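Local coordinates for endo-beta-1,4-glucanase (cellulase B) (Bacillus halodurans, PDB 4V2X), which is a three-module endo-beta-1,4-glucanase whose family 5 catalytic module probably cleaves beta-glucans with help from its appended carbohydrate-binding module, at residues 511-516 with 552-557; 558-563 with 572-577. One frame throughout, in Å; residues are numbered along the deposited sequence.

Contact 1 (511-516 with 552-557); sequences AVYVDG and EVRDGE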
loop_
_atom_site.group_PDB
_atom_site.type_symbol
_atom_site.label_atom_id
_atom_site.label_comp_id
_atom_site.label_asym_id
_atom_site.label_seq_id
_atom_site.Cartn_x
_atom_site.Cartn_y
_atom_site.Cartn_z
ATOM N N ALA A 511 35.887 11.301 24.754
ATOM C CA ALA A 511 35.735 10.989 26.175
ATOM C C ALA A 511 35.647 9.476 26.340
ATOM O O ALA A 511 34.752 8.835 25.778
ATOM C CB ALA A 511 34.494 11.672 26.745
ATOM N N VAL A 512 36.598 8.911 27.084
ATOM C CA VAL A 512 36.620 7.474 27.369
ATOM C C VAL A 512 36.876 7.268 28.854
ATOM O O VAL A 512 37.563 8.072 29.483
ATOM C CB VAL A 512 37.695 6.728 26.542
ATOM C CG1 VAL A 512 37.486 6.964 25.051
ATOM C CG2 VAL A 512 39.103 7.147 26.947
ATOM N N TYR A 513 36.321 6.201 29.422
ATOM C CA TYR A 513 36.648 5.829 30.788
ATOM C C TYR A 513 38.057 5.274 30.768
ATOM O O TYR A 513 38.392 4.516 29.862
ATOM C CB TYR A 513 35.659 4.792 31.320
ATOM C CG TYR A 513 34.270 5.359 31.482
ATOM C CD1 TYR A 513 33.995 6.276 32.493
ATOM C CD2 TYR A 513 33.244 5.009 30.615
ATOM C CE1 TYR A 513 32.729 6.815 32.642
ATOM C CE2 TYR A 513 31.973 5.549 30.754
ATOM C CZ TYR A 513 31.726 6.454 31.775
ATOM O OH TYR A 513 30.474 7.003 31.927
ATOM N N VAL A 514 38.885 5.651 31.741
ATOM C CA VAL A 514 40.271 5.164 31.769
ATOM C C VAL A 514 40.314 3.633 31.883
ATOM O O VAL A 514 41.241 3.010 31.373
ATOM C CB VAL A 514 41.131 5.821 32.882
ATOM C CG1 VAL A 514 41.213 7.325 32.679
ATOM C CG2 VAL A 514 40.609 5.498 34.273
ATOM N N ASP A 515 39.303 3.055 32.533
ATOM C CA ASP A 515 39.156 1.598 32.689
ATOM C C ASP A 515 38.636 0.881 31.441
ATOM O O ASP A 515 38.620 -0.350 31.399
ATOM C CB ASP A 515 38.170 1.275 33.822
ATOM C CG ASP A 515 38.688 1.638 35.191
ATOM O OD1 ASP A 515 39.903 1.871 35.354
ATOM O OD2 ASP A 515 37.853 1.678 36.119
ATOM N N GLY A 516 38.165 1.631 30.449
ATOM C CA GLY A 516 37.651 1.035 29.218
ATOM C C GLY A 516 36.234 1.472 28.903
ATOM O O GLY A 516 35.410 1.654 29.796
ATOM N N GLU A 552 25.222 11.530 31.321
ATOM C CA GLU A 552 25.539 10.208 30.801
ATOM C C GLU A 552 26.990 9.804 31.065
ATOM O O GLU A 552 27.590 9.051 30.294
ATOM C CB GLU A 552 25.196 10.164 29.312
ATOM C CG GLU A 552 23.717 10.432 29.074
ATOM C CD GLU A 552 23.297 10.228 27.635
ATOM O OE1 GLU A 552 23.261 9.066 27.183
ATOM O OE2 GLU A 552 22.997 11.237 26.965
ATOM N N VAL A 553 27.539 10.294 32.176
ATOM C CA VAL A 553 28.841 9.880 32.653
ATOM C C VAL A 553 28.673 9.309 34.059
ATOM O O VAL A 553 28.112 9.960 34.941
ATOM C CB VAL A 553 29.829 11.060 32.682
ATOM C CG1 VAL A 553 31.161 10.648 33.301
ATOM C CG2 VAL A 553 30.031 11.624 31.277
ATOM N N ARG A 554 29.162 8.092 34.264
ATOM C CA ARG A 554 29.149 7.489 35.596
ATOM C C ARG A 554 30.303 8.029 36.424
ATOM O O ARG A 554 31.300 8.507 35.878
ATOM C CB ARG A 554 29.195 5.964 35.507
ATOM C CG ARG A 554 30.513 5.375 35.047
ATOM C CD ARG A 554 30.640 3.922 35.476
ATOM N NE ARG A 554 31.926 3.367 35.070
ATOM C CZ ARG A 554 32.176 2.802 33.891
ATOM N NH1 ARG A 554 31.226 2.690 32.962
ATOM N NH2 ARG A 554 33.395 2.340 33.639
ATOM N N ASP A 555 30.166 7.969 37.746
ATOM C CA ASP A 555 31.252 8.351 38.642
ATOM C C ASP A 555 32.507 7.548 38.297
ATOM O O ASP A 555 32.424 6.365 37.947
ATOM C CB ASP A 555 30.879 8.088 40.105
ATOM C CG ASP A 555 29.876 9.085 40.654
ATOM O OD1 ASP A 555 29.429 9.995 39.926
ATOM O OD2 ASP A 555 29.529 8.947 41.844
ATOM N N GLY A 556 33.659 8.196 38.392
ATOM C CA GLY A 556 34.928 7.572 38.039
ATOM C C GLY A 556 35.796 8.512 37.224
ATOM O O GLY A 556 35.569 9.723 37.199
ATOM N N GLU A 557 36.793 7.942 36.553
ATOM C CA GLU A 557 37.821 8.733 35.897
ATOM C C GLU A 557 37.687 8.607 34.389
ATOM O O GLU A 557 37.614 7.504 33.852
ATOM C CB GLU A 557 39.206 8.281 36.341
ATOM C CG GLU A 557 40.319 9.200 35.862
ATOM C CD GLU A 557 41.672 8.835 36.428
ATOM O OE1 GLU A 557 41.730 8.430 37.603
ATOM O OE2 GLU A 557 42.678 8.960 35.694
HETATM O O HOH W 1 28.994 6.807 29.898
HETATM O O HOH W 2 37.179 4.423 34.559
HETATM O O HOH W 3 35.284 1.216 32.454
#

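Contact 2 (558-563 with 572-577); sequences VRLTFH and YTIIKN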
loop_
_atom_site.group_PDB
_atom_site.type_symbol
_atom_site.label_atom_id
_atom_site.label_comp_id
_atom_site.label_asym_id
_atom_site.label_seq_id
_atom_site.Cartn_x
_atom_site.Cartn_y
_atom_site.Cartn_z
ATOM N N VAL A 558 37.656 9.755 33.727
ATOM C CA VAL A 558 37.446 9.837 32.286
ATOM C C VAL A 558 38.610 10.596 31.661
ATOM O O VAL A 558 39.019 11.655 32.157
ATOM C CB VAL A 558 36.113 10.545 31.988
ATOM C CG1 VAL A 558 36.008 10.980 30.528
ATOM C CG2 VAL A 558 34.955 9.630 32.375
ATOM N N ARG A 559 39.140 10.056 30.569
ATOM C CA ARG A 559 40.173 10.737 29.803
ATOM C C ARG A 559 39.529 11.462 28.637
ATOM O O ARG A 559 38.808 10.857 27.837
ATOM C CB ARG A 559 41.233 9.758 29.282
ATOM C CG ARG A 559 42.375 10.450 28.547
ATOM C CD ARG A 559 43.470 9.464 28.145
ATOM N NE ARG A 559 42.948 8.367 27.325
ATOM C CZ ARG A 559 42.650 8.449 26.024
ATOM N NH1 ARG A 559 42.819 9.584 25.350
ATOM N NH2 ARG A 559 42.176 7.382 25.389
ATOM N N LEU A 560 39.777 12.765 28.561
ATOM C CA LEU A 560 39.321 13.581 27.453
ATOM C C LEU A 560 40.486 13.812 26.505
ATOM O O LEU A 560 41.629 13.941 26.942
ATOM C CB LEU A 560 38.808 14.927 27.961
ATOM C CG LEU A 560 37.692 14.886 28.998
ATOM C CD1 LEU A 560 37.320 16.301 29.404
ATOM C CD2 LEU A 560 36.475 14.144 28.473
ATOM N N THR A 561 40.194 13.863 25.212
ATOM C CA THR A 561 41.202 14.205 24.221
ATOM C C THR A 561 40.621 15.283 23.318
ATOM O O THR A 561 39.623 15.064 22.632
ATOM C CB THR A 561 41.630 12.985 23.392
ATOM O OG1 THR A 561 42.052 11.931 24.268
ATOM C CG2 THR A 561 42.766 13.353 22.432
ATOM N N PHE A 562 41.242 16.454 23.352
ATOM C CA PHE A 562 40.818 17.578 22.550
ATOM C C PHE A 562 41.674 17.632 21.304
ATOM O O PHE A 562 42.898 17.667 21.392
ATOM C CB PHE A 562 40.935 18.871 23.349
ATOM C CG PHE A 562 40.012 18.924 24.525
ATOM C CD1 PHE A 562 40.397 18.403 25.747
ATOM C CD2 PHE A 562 38.747 19.481 24.401
ATOM C CE1 PHE A 562 39.534 18.440 26.832
ATOM C CE2 PHE A 562 37.885 19.528 25.477
ATOM C CZ PHE A 562 38.279 19.008 26.697
ATOM N N HIS A 563 40.999 17.612 20.158
ATOM C CA HIS A 563 41.627 17.646 18.844
ATOM C C HIS A 563 41.434 19.024 18.244
ATOM O O HIS A 563 40.307 19.484 18.104
ATOM C CB HIS A 563 40.965 16.607 17.941
ATOM C CG HIS A 563 41.099 15.201 18.437
ATOM N ND1 HIS A 563 42.115 14.363 18.033
ATOM C CD2 HIS A 563 40.349 14.485 19.309
ATOM C CE1 HIS A 563 41.986 13.193 18.631
ATOM N NE2 HIS A 563 40.919 13.238 19.405
ATOM N N TYR A 572 43.279 15.406 28.875
ATOM C CA TYR A 572 42.815 15.996 30.126
ATOM C C TYR A 572 42.066 14.913 30.875
ATOM O O TYR A 572 41.442 14.050 30.261
ATOM C CB TYR A 572 41.908 17.188 29.831
ATOM C CG TYR A 572 41.589 18.095 31.001
ATOM C CD1 TYR A 572 42.434 19.147 31.348
ATOM C CD2 TYR A 572 40.409 17.939 31.728
ATOM C CE1 TYR A 572 42.126 19.998 32.397
ATOM C CE2 TYR A 572 40.097 18.785 32.781
ATOM C CZ TYR A 572 40.960 19.807 33.115
ATOM O OH TYR A 572 40.651 20.651 34.151
ATOM N N THR A 573 42.142 14.949 32.199
ATOM C CA THR A 573 41.446 13.984 33.022
ATOM C C THR A 573 40.353 14.661 33.835
ATOM O O THR A 573 40.564 15.726 34.419
ATOM C CB THR A 573 42.430 13.265 33.957
ATOM O OG1 THR A 573 43.413 12.592 33.163
ATOM C CG2 THR A 573 41.706 12.248 34.841
ATOM N N ILE A 574 39.181 14.038 33.863
ATOM C CA ILE A 574 38.151 14.425 34.820
ATOM C C ILE A 574 37.805 13.256 35.733
ATOM O O ILE A 574 37.785 12.098 35.314
ATOM C CB ILE A 574 36.878 14.998 34.161
ATOM C CG1 ILE A 574 36.328 14.046 33.101
ATOM C CG2 ILE A 574 37.170 16.362 33.551
ATOM C CD1 ILE A 574 34.920 14.360 32.655
ATOM N N ILE A 575 37.568 13.581 36.998
ATOM C CA ILE A 575 37.120 12.614 37.987
ATOM C C ILE A 575 35.772 13.118 38.474
ATOM O O ILE A 575 35.668 14.236 38.984
ATOM C CB ILE A 575 38.120 12.467 39.150
ATOM C CG1 ILE A 575 39.470 11.982 38.614
ATOM C CG2 ILE A 575 37.587 11.482 40.188
ATOM C CD1 ILE A 575 40.575 11.929 39.642
ATOM N N LYS A 576 34.747 12.299 38.278
ATOM C CA LYS A 576 33.388 12.638 38.674
ATOM C C LYS A 576 33.048 11.897 39.965
ATOM O O LYS A 576 33.204 10.679 40.052
ATOM C CB LYS A 576 32.403 12.253 37.575
ATOM C CG LYS A 576 30.951 12.624 37.851
ATOM C CD LYS A 576 30.043 12.121 36.745
ATOM C CE LYS A 576 28.631 12.661 36.891
ATOM N NZ LYS A 576 27.932 12.092 38.073
ATOM N N ASN A 577 32.593 12.654 40.958
ATOM C CA ASN A 577 32.120 12.116 42.227
ATOM C C ASN A 577 30.800 12.808 42.527
ATOM O O ASN A 577 30.786 13.926 43.032
ATOM C CB ASN A 577 33.129 12.405 43.343
ATOM C CG ASN A 577 34.319 11.450 43.338
ATOM O OD1 ASN A 577 35.477 11.871 43.235
ATOM N ND2 ASN A 577 34.040 10.159 43.470
#

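Contact 1 (511-516 with 552-557)
V514 N gives a nearly straight hydrogen bond to E557 O (3.1 Å) just where the edge strand ending at Y513 turns away in a type I beta turn, closed by G516 N bonding to Y513 O. Y513 carries the contact. Its CG lies anti to the carbonyl carbon (chi1 -67°), which sends the ring across to 552-557. The guanidinium of R554 lies flat on one ring face, its plane 16° from that of the ring, in a cation-pi stack with CZ over the ring centre. The long arginine chain suits this place: its CG packs against the hydroxyl end of the ring, 3.6 Å from Y513 CE1, while NH1 and NH2 reach back over CD2. The phenol ends in a polar grip, for R554 N donates to Y513 OH (2.9 Å) and a water joins that hydroxyl to E552 O. Within the turn, V514 CG2 packs 3.7 Å from E557 CB, so the aliphatic stem of the glutamate meets the valine methyls. A second water links D515 N to E557 O. Glycine suits the turn's last position, because at its backbone angles a CB would run into the carbonyl O of D515. Tyrosine and arginine thus pin the loop after helix 547-551 to an edge strand; the motif is a beta turn at a strand end, held by a cation-pi stack, in the CBM46 beta-sheet module.

Contact 2 (558-563 with 572-577)
Y572 pairs with L560 across two antiparallel strands, its carbonyl O accepting from L560 N (2.7 Å) and its own N donating to L560 O (2.9 Å). The second bond is the more bent, 144° at the hydrogen, with the donor tilted out of the carbonyl plane. With CG anti to the backbone N (chi1 -167°), the tyrosine ring runs alongside L560, whose CD1 is 4.2 Å from Y572 CD2, and Y572 CB sits at the edge of the F562 ring, 4.0 Å from CE1. An aromatic with a polar end suits this buried place, since the phenol OH finds a hydrogen-bond partner in Q486 O on strand 484-491.

T573 follows in a non-hydrogen-bonded pair with R559, and both side chains go to the other face of the sheet. Being beta-branched and partly polar, threonine fits a strand position that is only partly exposed; its CG2 rests 3.8 Å from V558 O. I574 returns to the face of Y572 and forms the next hydrogen-bonded pair, with V558 N donating to I574 O (2.8 Å) and I574 N to V558 O. Its CG1, placed between the backbone N and carbonyl carbon (chi1 53°), packs 3.7 Å from V558 CB, while CG2 touches L560 CD1 and lies in the plane of the Y572 ring at its edge. V558, L560 and I574 bring no polar side-chain atoms to this buried face, and beta-branching suits V558 and I574 to extended backbone. Such pairing is that of a beta hairpin, formed by strands 556-564 and 569-577 inside the antiparallel sheet of the CBM46 module.

Strand 556-564 is common to both contacts: contact 1 meets its beginning from the edge strand 506-513, contact 2 binds the following residues to strand 569-577 on the other flank. Backbone bonds join them directly, V512 with R559 and G556 with K576, and the salt bridge of D555 with K576 ties the loop of contact 1 to the hairpin. Their chemistry follows their place. Contact 1, at the end of an edge strand, is partly buried: Y513 and V553 are covered, V514, G516, E552 and R554 exposed. It relies on stacking, waters and a few polar bonds; contact 2 is largely buried, built on regular strand pairing and apolar packing. V558 connects the two, touching both Y513 and I574.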